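Local coordinates for methyltransferase-like protein (Saccharopolyspora spinosa, PDB 4PNE) that catalyses a [4+2] cycloaddition in spinosyn biosynthesis on a methyltransferase-like scaffold that binds S-adenosyl-L-homocysteine, at residues A[281-284]-A[285-289]. Sequence-based numbering, arbitrary orientation.
Sequences CDYE and KYAHD
Tyr286 folds its ring back beneath the backbone of Tyr283, three residues earlier in the same turn. A chi1 of 58° tucks CG in over the residue's own backbone, flanked by N and C, and sends the ring back along the chain. CG and CD1 lie below Tyr283 O, which sits over one ring face near the rim. Tyr286 CE1 runs 3.4 Å from Asp282 O. CE1 and CZ also pack against Tyr283 CA, and the tip OH passes it to hydrogen-bond Ala279 O in the last turn of helix 271-281. A tyrosine suits this place because its flat ring can lie against Tyr283 CA and the carbonyl oxygens while the hydroxyl reaches Ala279 O. Trp214 and Met251 also touch this buried side chain.

Tyr283 O accepts two backbone bonds. Ala287 N approaches Tyr283 O nearly in line with C=O at 2.8 Å. Tyr286 N, 3.1 Å from Tyr283 O, stands above the carbonyl plane. The small Ala287 methyl fits close to this oxygen and reaches the edge of the Tyr283 ring, which also packs on Met251, Pro252 and Ala255 of helix 250-260. On the exposed side, Lys285 N bonds Asp282 O at 2.9 Å. Lys285 CG lies against both carboxylate oxygens, 3.3 Å from Asp282 OD1. Lys285 NZ stays 5.2 Å from Asp282 OD1, too far for a salt bridge, so any attraction is probably weak. Lysine has methylenes enough to line the carboxylate; short, charged Asp282 suits an exposed position just after the helix.

Overlapping i+3 to i turns, with one i+4 to i bond, follow helix 271-281 and lead through the 3-10 segment 287-289 to strand 290-298, an antiparallel strand of the seven-stranded methyltransferase-type sheet with order 3-2-1-4-5-7-6.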
ATOM      1  N   CYS A 281       9.223  -2.140  16.702  1.00 19.18           N
ATOM      2  CA  CYS A 281       9.252  -1.626  18.064  1.00 19.70           C
ATOM      3  C   CYS A 281      10.489  -0.768  18.336  1.00 16.27           C
ATOM      4  O   CYS A 281      10.507  -0.013  19.298  1.00 17.75           O
ATOM      5  CB  CYS A 281       9.157  -2.780  19.050  1.00 17.95           C
ATOM      6  SG  CYS A 281       7.457  -3.446  19.127  1.00 25.39           S
ATOM      7  N   ASP A 282      11.507  -0.892  17.489  1.00 13.81           N
ATOM      8  CA  ASP A 282      12.685  -0.037  17.536  1.00 18.35           C
ATOM      9  C   ASP A 282      12.488   1.275  16.759  1.00 19.92           C
ATOM     10  O   ASP A 282      13.468   1.949  16.461  1.00 17.84           O
ATOM     11  CB  ASP A 282      13.895  -0.794  16.968  1.00 19.98           C
ATOM     12  CG  ASP A 282      15.238  -0.345  17.558  1.00 29.75           C
ATOM     13  OD1 ASP A 282      15.308   0.143  18.709  1.00 27.93           O
ATOM     14  OD2 ASP A 282      16.249  -0.506  16.847  1.00 33.39           O
ATOM     15  N   TYR A 283      11.238   1.668  16.487  1.00 17.74           N
ATOM     16  CA  TYR A 283      10.977   2.838  15.623  1.00 18.78           C
ATOM     17  C   TYR A 283      11.649   4.123  16.109  1.00 15.27           C
ATOM     18  O   TYR A 283      11.893   5.015  15.335  1.00 17.18           O
ATOM     19  CB  TYR A 283       9.466   3.098  15.478  1.00 16.66           C
ATOM     20  CG  TYR A 283       8.854   3.653  16.730  1.00 14.41           C
ATOM     21  CD1 TYR A 283       8.753   5.019  16.933  1.00 19.22           C
ATOM     22  CD2 TYR A 283       8.431   2.812  17.740  1.00 15.17           C
ATOM     23  CE1 TYR A 283       8.209   5.529  18.096  1.00 16.27           C
ATOM     24  CE2 TYR A 283       7.900   3.313  18.907  1.00 15.24           C
ATOM     25  CZ  TYR A 283       7.792   4.677  19.080  1.00 18.11           C
ATOM     26  OH  TYR A 283       7.261   5.182  20.249  1.00 23.34           O
ATOM     27  N   GLU A 284      11.925   4.251  17.399  1.00 15.81           N
ATOM     28  CA  GLU A 284      12.554   5.482  17.869  1.00 15.86           C
ATOM     29  C   GLU A 284      13.917   5.708  17.250  1.00 15.70           C
ATOM     30  O   GLU A 284      14.384   6.857  17.194  1.00 22.23           O
ATOM     31  CB  GLU A 284      12.668   5.491  19.404  1.00 16.71           C
ATOM     32  CG  GLU A 284      11.333   5.807  20.089  1.00 18.78           C
ATOM     33  CD  GLU A 284      11.471   6.097  21.564  1.00 33.29           C
ATOM     34  OE1 GLU A 284      12.470   5.650  22.172  1.00 36.21           O
ATOM     35  OE2 GLU A 284      10.555   6.748  22.116  1.00 33.19           O
ATOM     36  N   LYS A 285      14.579   4.658  16.783  1.00 17.14           N
ATOM     37  CA  LYS A 285      15.892   4.849  16.158  1.00 19.22           C
ATOM     38  C   LYS A 285      15.831   5.484  14.769  1.00 23.27           C
ATOM     39  O   LYS A 285      16.823   6.028  14.319  1.00 23.60           O
ATOM     40  CB  LYS A 285      16.638   3.522  16.042  1.00 27.25           C
ATOM     41  CG  LYS A 285      16.834   2.783  17.347  1.00 25.25           C
ATOM     42  CD  LYS A 285      17.804   3.490  18.272  1.00 28.76           C
ATOM     43  CE  LYS A 285      17.997   2.684  19.558  1.00 28.25           C
ATOM     44  NZ  LYS A 285      19.108   3.182  20.404  1.00 41.76           N
ATOM     45  N   TYR A 286      14.680   5.463  14.099  1.00 18.41           N
ATOM     46  CA  TYR A 286      14.653   5.932  12.711  1.00 17.08           C
ATOM     47  C   TYR A 286      13.403   6.647  12.252  1.00 17.47           C
ATOM     48  O   TYR A 286      13.461   7.336  11.238  1.00 19.93           O
ATOM     49  CB  TYR A 286      14.885   4.749  11.758  1.00 19.54           C
ATOM     50  CG  TYR A 286      13.868   3.644  11.929  1.00 16.15           C
ATOM     51  CD1 TYR A 286      14.068   2.652  12.859  1.00 15.73           C
ATOM     52  CD2 TYR A 286      12.695   3.614  11.186  1.00 18.78           C
ATOM     53  CE1 TYR A 286      13.121   1.641  13.060  1.00 15.09           C
ATOM     54  CE2 TYR A 286      11.753   2.621  11.372  1.00 15.31           C
ATOM     55  CZ  TYR A 286      11.962   1.634  12.312  1.00 15.93           C
ATOM     56  OH  TYR A 286      11.012   0.630  12.496  1.00 16.84           O
ATOM     57  N   ALA A 287      12.270   6.466  12.926  1.00 18.26           N
ATOM     58  CA  ALA A 287      10.995   6.909  12.370  1.00 19.01           C
ATOM     59  C   ALA A 287      10.925   8.439  12.210  1.00 18.97           C
ATOM     60  O   ALA A 287      10.159   8.967  11.384  1.00 17.70           O
ATOM     61  CB  ALA A 287       9.865   6.435  13.231  1.00 20.52           C
ATOM     62  N   HIS A 288      11.710   9.156  13.009  1.00 15.67           N
ATOM     63  CA  HIS A 288      11.683  10.606  12.926  1.00 20.46           C
ATOM     64  C   HIS A 288      12.160  11.128  11.539  1.00 19.03           C
ATOM     65  O   HIS A 288      11.882  12.269  11.170  1.00 21.57           O
ATOM     66  CB  HIS A 288      12.529  11.224  14.033  1.00 28.20           C
ATOM     67  CG  HIS A 288      12.687  12.696  13.878  1.00 36.30           C
ATOM     68  ND1 HIS A 288      11.606  13.548  13.926  1.00 42.32           N
ATOM     69  CD2 HIS A 288      13.766  13.465  13.606  1.00 40.41           C
ATOM     70  CE1 HIS A 288      12.017  14.783  13.716  1.00 37.33           C
ATOM     71  NE2 HIS A 288      13.325  14.763  13.527  1.00 40.57           N
ATOM     72  N   ASP A 289      12.908  10.295  10.812  1.00 17.67           N
ATOM     73  CA  ASP A 289      13.413  10.598   9.486  1.00 16.64           C
ATOM     74  C   ASP A 289      12.433  10.219   8.383  1.00 13.02           C
ATOM     75  O   ASP A 289      12.602  10.635   7.236  1.00 13.77           O
ATOM     76  CB  ASP A 289      14.738   9.867   9.241  1.00 16.05           C
ATOM     77  CG  ASP A 289      15.846  10.341  10.180  1.00 26.86           C
ATOM     78  OD1 ASP A 289      15.949  11.570  10.397  1.00 31.06           O
ATOM     79  OD2 ASP A 289      16.576   9.481  10.711  1.00 33.19           O
TER